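Type I polyketide synthase PikAII (Streptomyces venezuelae, PDB 3QP9) is a modular polyketide synthase whose C2-type ketoreductase domain probably epimerises the growing polyketide intermediate rather than reducing it. Local coordinates at residues Leu53-Glu58 against Ser112-Asp117; Cys153-Ala158 against Ala173-Met178. All blocks are in the same frame, centred on the assembly; numbering follows the deposited sequence.

Interaction 1 of 2, residues Leu53-Glu58 against Ser112-Asp117; sequences LVVVPE and SLLAWD
V55 and S112 form a parallel beta bridge, their CA atoms 4.8 Å apart, and the V55 carbonyl O accepts a hydrogen bond of 2.8 Å from L113 N. The pairing then stops. One residue beyond V56 the chain offers P57, which has no N-H, and its CD instead rests against L113 O at 3.5 Å. That oxygen is taken by W116 N, within the 3-10 turn that leads the chain away from the sheet. S112 OG supports the same departure: it accepts from L114 N at 3.1 Å in an ST turn. The side chains divide between the two faces of the strands. On one, L113 CD1 touches V54 CG1 and V56 CG2, the first pair 4.0 Å apart; L113 and V56 lie side by side and point the same way, whereas V54 meets the leucine at a slant. L113 CB, for its part, sits over the centre of the W116 ring, on one face of the indole. On the other, L114 runs back over the strand, with CG anti to its carbonyl carbon (chi1 -65°), and this sends CD2 against both V55 CG1 and P57 CG, the latter 3.8 Å away. P57 rests on the turn: its CG reaches L114 CA and, at 3.8 Å, CB of D117, the residue after the 3-10 segment. The carboxylate of D117 is engaged elsewhere, through OD1 to S119 OG. V54, L113 and W116 pack against helix 65-73, with A64 against V56 and L113, while L114 meets V83 of the adjoining strand 77-83 and T135 and L138 of helix 130-144.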
loop_
_atom_site.group_PDB
_atom_site.type_symbol
_atom_site.label_atom_id
_atom_site.label_comp_id
_atom_site.label_asym_id
_atom_site.label_seq_id
_atom_site.Cartn_x
_atom_site.Cartn_y
_atom_site.Cartn_z
ATOM N N LEU A 53 -6.356 -26.235 -0.304
ATOM C CA LEU A 53 -5.304 -26.195 -1.297
ATOM C C LEU A 53 -4.275 -25.178 -0.838
ATOM O O LEU A 53 -4.643 -24.039 -0.469
ATOM C CB LEU A 53 -5.845 -25.766 -2.668
ATOM C CG LEU A 53 -6.948 -26.623 -3.292
ATOM C CD1 LEU A 53 -7.191 -26.164 -4.691
ATOM C CD2 LEU A 53 -6.645 -28.149 -3.237
ATOM N N VAL A 54 -3.019 -25.572 -0.859
ATOM C CA VAL A 54 -1.944 -24.662 -0.515
ATOM C C VAL A 54 -1.169 -24.377 -1.759
ATOM O O VAL A 54 -0.574 -25.266 -2.335
ATOM C CB VAL A 54 -1.080 -25.180 0.642
ATOM C CG1 VAL A 54 0.061 -24.169 1.030
ATOM C CG2 VAL A 54 -1.994 -25.527 1.796
ATOM N N VAL A 55 -1.282 -23.158 -2.241
ATOM C CA VAL A 55 -0.544 -22.748 -3.388
ATOM C C VAL A 55 0.807 -22.168 -3.091
ATOM O O VAL A 55 0.868 -21.058 -2.622
ATOM C CB VAL A 55 -1.317 -21.741 -4.171
ATOM C CG1 VAL A 55 -0.712 -21.581 -5.556
ATOM C CG2 VAL A 55 -2.760 -22.169 -4.241
ATOM N N VAL A 56 1.871 -22.895 -3.455
ATOM C CA VAL A 56 3.252 -22.588 -3.151
ATOM C C VAL A 56 4.002 -22.257 -4.450
ATOM O O VAL A 56 3.778 -22.895 -5.491
ATOM C CB VAL A 56 3.861 -23.824 -2.470
ATOM C CG1 VAL A 56 5.242 -23.585 -1.936
ATOM C CG2 VAL A 56 2.921 -24.243 -1.352
ATOM N N PRO A 57 4.884 -21.234 -4.432
ATOM C CA PRO A 57 5.696 -21.041 -5.629
ATOM C C PRO A 57 6.673 -22.227 -5.776
ATOM O O PRO A 57 7.204 -22.719 -4.774
ATOM C CB PRO A 57 6.399 -19.706 -5.388
ATOM C CG PRO A 57 5.632 -19.049 -4.317
ATOM C CD PRO A 57 5.056 -20.150 -3.462
ATOM N N GLU A 58 6.827 -22.696 -7.020
ATOM C CA GLU A 58 7.560 -23.936 -7.394
ATOM C C GLU A 58 8.874 -24.261 -6.690
ATOM O O GLU A 58 8.998 -25.300 -6.049
ATOM C CB GLU A 58 7.828 -23.958 -8.903
ATOM C CG GLU A 58 7.892 -25.372 -9.488
ATOM C CD GLU A 58 7.617 -25.373 -10.966
ATOM O OE1 GLU A 58 7.636 -24.268 -11.559
ATOM O OE2 GLU A 58 7.379 -26.468 -11.531
ATOM N N SER A 112 -2.842 -19.087 -0.159
ATOM C CA SER A 112 -1.747 -18.755 -1.100
ATOM C C SER A 112 -0.472 -18.418 -0.373
ATOM O O SER A 112 -0.450 -17.452 0.457
ATOM C CB SER A 112 -2.138 -17.584 -1.925
ATOM O OG SER A 112 -1.074 -17.210 -2.774
ATOM N N LEU A 113 0.607 -19.172 -0.636
ATOM C CA LEU A 113 1.933 -18.694 -0.143
ATOM C C LEU A 113 2.684 -17.923 -1.251
ATOM O O LEU A 113 3.909 -17.776 -1.157
ATOM C CB LEU A 113 2.785 -19.883 0.414
ATOM C CG LEU A 113 2.098 -20.787 1.457
ATOM C CD1 LEU A 113 3.091 -21.824 2.042
ATOM C CD2 LEU A 113 1.491 -19.988 2.650
ATOM N N LEU A 114 1.995 -17.495 -2.309
ATOM C CA LEU A 114 2.697 -16.943 -3.514
ATOM C C LEU A 114 3.470 -15.658 -3.235
ATOM O O LEU A 114 4.458 -15.382 -3.895
ATOM C CB LEU A 114 1.757 -16.683 -4.715
ATOM C CG LEU A 114 1.110 -17.950 -5.335
ATOM C CD1 LEU A 114 0.074 -17.556 -6.368
ATOM C CD2 LEU A 114 2.248 -18.866 -5.980
ATOM N N ALA A 115 3.023 -14.894 -2.241
ATOM C CA ALA A 115 3.700 -13.619 -1.923
ATOM C C ALA A 115 5.151 -13.836 -1.444
ATOM O O ALA A 115 5.977 -12.911 -1.545
ATOM C CB ALA A 115 2.837 -12.850 -0.873
ATOM N N TRP A 116 5.456 -15.062 -0.982
ATOM C CA TRP A 116 6.780 -15.358 -0.453
ATOM C C TRP A 116 7.824 -15.344 -1.532
ATOM O O TRP A 116 8.995 -15.203 -1.218
ATOM C CB TRP A 116 6.873 -16.684 0.300
ATOM C CG TRP A 116 5.980 -16.730 1.473
ATOM C CD1 TRP A 116 5.087 -15.762 1.891
ATOM C CD2 TRP A 116 5.869 -17.803 2.381
ATOM N NE1 TRP A 116 4.419 -16.199 3.032
ATOM C CE2 TRP A 116 4.882 -17.456 3.332
ATOM C CE3 TRP A 116 6.483 -19.046 2.469
ATOM C CZ2 TRP A 116 4.507 -18.313 4.341
ATOM C CZ3 TRP A 116 6.092 -19.905 3.477
ATOM C CH2 TRP A 116 5.164 -19.508 4.433
ATOM N N ASP A 117 7.386 -15.424 -2.783
ATOM C CA ASP A 117 8.294 -15.302 -3.876
ATOM C C ASP A 117 8.670 -13.828 -4.122
ATOM O O ASP A 117 8.041 -13.118 -4.894
ATOM C CB ASP A 117 7.736 -15.959 -5.140
ATOM C CG ASP A 117 8.786 -16.033 -6.289
ATOM O OD1 ASP A 117 9.892 -15.451 -6.176
ATOM O OD2 ASP A 117 8.511 -16.725 -7.296
#

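Interaction 2 of 2, residues Cys153-Ala158 against Ala173-Met178; sequences CVTHGA and AMVWGM
T155 OG1 is gripped from two directions, by the indole N-H of W176 and by the carboxylate OD2 of D195 on strand 190-196. The bond from W176 NE1 is 2.8 Å long and nearly straight, with an N-H...O angle of 168°, and the hydroxyl lies at the ring edge, close to the indole plane. Since the indole is the donor in that bond, the threonine hydroxyl is probably the donor to D195 OD2. D195 OD2 also binds A158 N, so one carboxylate oxygen joins the end of the strand to the loop that follows. With chi1 at 56°, T155 OG1 stands between its backbone N and carbonyl carbon, the rotamer that presents the oxygen to the indole edge; the methyl CG2 follows alongside, 3.6 Å from W176 NE1. These two bonds should hold the threonine rotamer and limit the swing of the indole. Strand 153-156 and helix 173-178 belong to the beta-alpha-beta crossover completed by strand 190-196, part of the Rossmann-like structural subdomain of modular ketoreductases. Strand and helix run roughly antiparallel, at 148°, with their axes 9.0 Å apart. Farther back along the strand, C153 CB meets V175 CG1 at 4.1 Å. Past the strand, G157 turns the chain with a positive phi and brings A158 onto the helix. There A158 CB approaches A173 N at 3.5 Å, while A173 CB lies 3.4 Å from A158 O; A158 CB also comes obliquely to the indole, 4.0 Å from W176 NE1. Q172 OE1 accepts from H156 N just before the helical segment, and on another side A173 and M174 pack against helix 413-426, within the catalytic KR region.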
loop_
_atom_site.group_PDB
_atom_site.type_symbol
_atom_site.label_atom_id
_atom_site.label_comp_id
_atom_site.label_asym_id
_atom_site.label_seq_id
_atom_site.Cartn_x
_atom_site.Cartn_y
_atom_site.Cartn_z
ATOM N N CYS A 153 -4.523 -15.065 1.665
ATOM C CA CYS A 153 -3.134 -14.799 1.199
ATOM C C CYS A 153 -2.269 -14.516 2.384
ATOM O O CYS A 153 -2.579 -13.662 3.167
ATOM C CB CYS A 153 -3.084 -13.604 0.207
ATOM S SG CYS A 153 -3.946 -13.973 -1.350
ATOM N N VAL A 154 -1.207 -15.278 2.545
ATOM C CA VAL A 154 -0.345 -15.147 3.702
ATOM C C VAL A 154 0.936 -14.444 3.327
ATOM O O VAL A 154 1.553 -14.779 2.296
ATOM C CB VAL A 154 -0.113 -16.514 4.337
ATOM C CG1 VAL A 154 0.882 -16.438 5.509
ATOM C CG2 VAL A 154 -1.488 -17.094 4.876
ATOM N N THR A 155 1.353 -13.431 4.136
ATOM C CA THR A 155 2.591 -12.743 3.903
ATOM C C THR A 155 3.442 -12.898 5.161
ATOM O O THR A 155 2.979 -13.436 6.135
ATOM C CB THR A 155 2.356 -11.220 3.638
ATOM O OG1 THR A 155 1.624 -10.654 4.766
ATOM C CG2 THR A 155 1.605 -10.992 2.288
ATOM N N HIS A 156 4.708 -12.451 5.129
ATOM C CA HIS A 156 5.559 -12.345 6.361
ATOM C C HIS A 156 6.315 -11.055 6.246
ATOM O O HIS A 156 6.839 -10.746 5.185
ATOM C CB HIS A 156 6.529 -13.578 6.533
ATOM C CG HIS A 156 7.472 -13.789 5.395
ATOM N ND1 HIS A 156 8.760 -13.295 5.404
ATOM C CD2 HIS A 156 7.324 -14.453 4.207
ATOM C CE1 HIS A 156 9.363 -13.612 4.265
ATOM N NE2 HIS A 156 8.513 -14.310 3.516
ATOM N N GLY A 157 6.359 -10.285 7.327
ATOM C CA GLY A 157 7.088 -8.987 7.343
ATOM C C GLY A 157 6.405 -7.863 6.538
ATOM O O GLY A 157 7.026 -6.861 6.261
ATOM N N ALA A 158 5.161 -8.049 6.110
ATOM C CA ALA A 158 4.499 -7.056 5.302
ATOM C C ALA A 158 3.880 -5.808 6.018
ATOM O O ALA A 158 3.636 -4.772 5.359
ATOM C CB ALA A 158 3.477 -7.724 4.332
ATOM N N ALA A 173 3.679 -6.116 1.245
ATOM C CA ALA A 173 2.523 -5.199 1.526
ATOM C C ALA A 173 1.742 -4.919 0.253
ATOM O O ALA A 173 0.614 -4.515 0.383
ATOM C CB ALA A 173 2.986 -3.833 2.151
ATOM N N MET A 174 2.333 -5.092 -0.966
ATOM C CA MET A 174 1.556 -4.817 -2.242
ATOM C C MET A 174 0.465 -5.845 -2.427
ATOM O O MET A 174 -0.587 -5.553 -2.990
ATOM C CB MET A 174 2.433 -4.799 -3.503
ATOM C CG MET A 174 3.545 -3.790 -3.356
ATOM S SD MET A 174 4.316 -3.263 -4.871
ATOM C CE MET A 174 5.291 -4.753 -5.155
ATOM N N VAL A 175 0.674 -7.054 -1.922
ATOM C CA VAL A 175 -0.415 -8.004 -1.915
ATOM C C VAL A 175 -1.570 -7.595 -0.992
ATOM O O VAL A 175 -2.752 -7.803 -1.305
ATOM C CB VAL A 175 0.111 -9.367 -1.544
ATOM C CG1 VAL A 175 -1.045 -10.293 -1.163
ATOM C CG2 VAL A 175 0.933 -9.859 -2.710
ATOM N N TRP A 176 -1.246 -6.983 0.124
ATOM C CA TRP A 176 -2.296 -6.436 1.017
ATOM C C TRP A 176 -3.047 -5.360 0.284
ATOM O O TRP A 176 -4.295 -5.264 0.373
ATOM C CB TRP A 176 -1.715 -5.857 2.357
ATOM C CG TRP A 176 -1.387 -6.974 3.358
ATOM C CD1 TRP A 176 -0.390 -7.938 3.218
ATOM C CD2 TRP A 176 -2.072 -7.321 4.560
ATOM N NE1 TRP A 176 -0.401 -8.781 4.260
ATOM C CE2 TRP A 176 -1.414 -8.441 5.098
ATOM C CE3 TRP A 176 -3.190 -6.773 5.255
ATOM C CZ2 TRP A 176 -1.812 -9.064 6.295
ATOM C CZ3 TRP A 176 -3.542 -7.347 6.436
ATOM C CH2 TRP A 176 -2.875 -8.508 6.963
ATOM N N GLY A 177 -2.339 -4.488 -0.412
ATOM C CA GLY A 177 -3.075 -3.390 -1.069
ATOM C C GLY A 177 -4.048 -3.932 -2.106
ATOM O O GLY A 177 -5.226 -3.520 -2.194
ATOM N N MET A 178 -3.543 -4.860 -2.932
ATOM C CA MET A 178 -4.401 -5.410 -3.986
ATOM C C MET A 178 -5.517 -6.281 -3.376
ATOM O O MET A 178 -6.659 -6.246 -3.865
ATOM C CB MET A 178 -3.541 -6.293 -4.895
ATOM C CG MET A 178 -4.342 -6.945 -6.042
ATOM S SD MET A 178 -3.024 -7.744 -7.010
ATOM C CE MET A 178 -3.001 -9.274 -6.138
#

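How the interactions relate
Interaction 1 closes along the chain before interaction 2 opens, and their centres lie about 12 Å apart. Strand 109-112 bridges them: S112, paired with V55 on one side, probably hydrogen-bonds through its O to V154 N on the other, at 3.1 Å. The turn after it packs on the next strand. A115 CB lies 3.9 Å from T155 CG2, and W116 and H156 meet edge-to-face, W116 CD1 to H156 CD2 at 3.5 Å. Both contacts thus draw on neighbouring parallel strands, interaction 1 with the turn after strand 109-112 and interaction 2 with helix 170-185, probably in the structural subdomain, as in other modular ketoreductases; interaction 2 also touches helix 413-426, through A173 and M174.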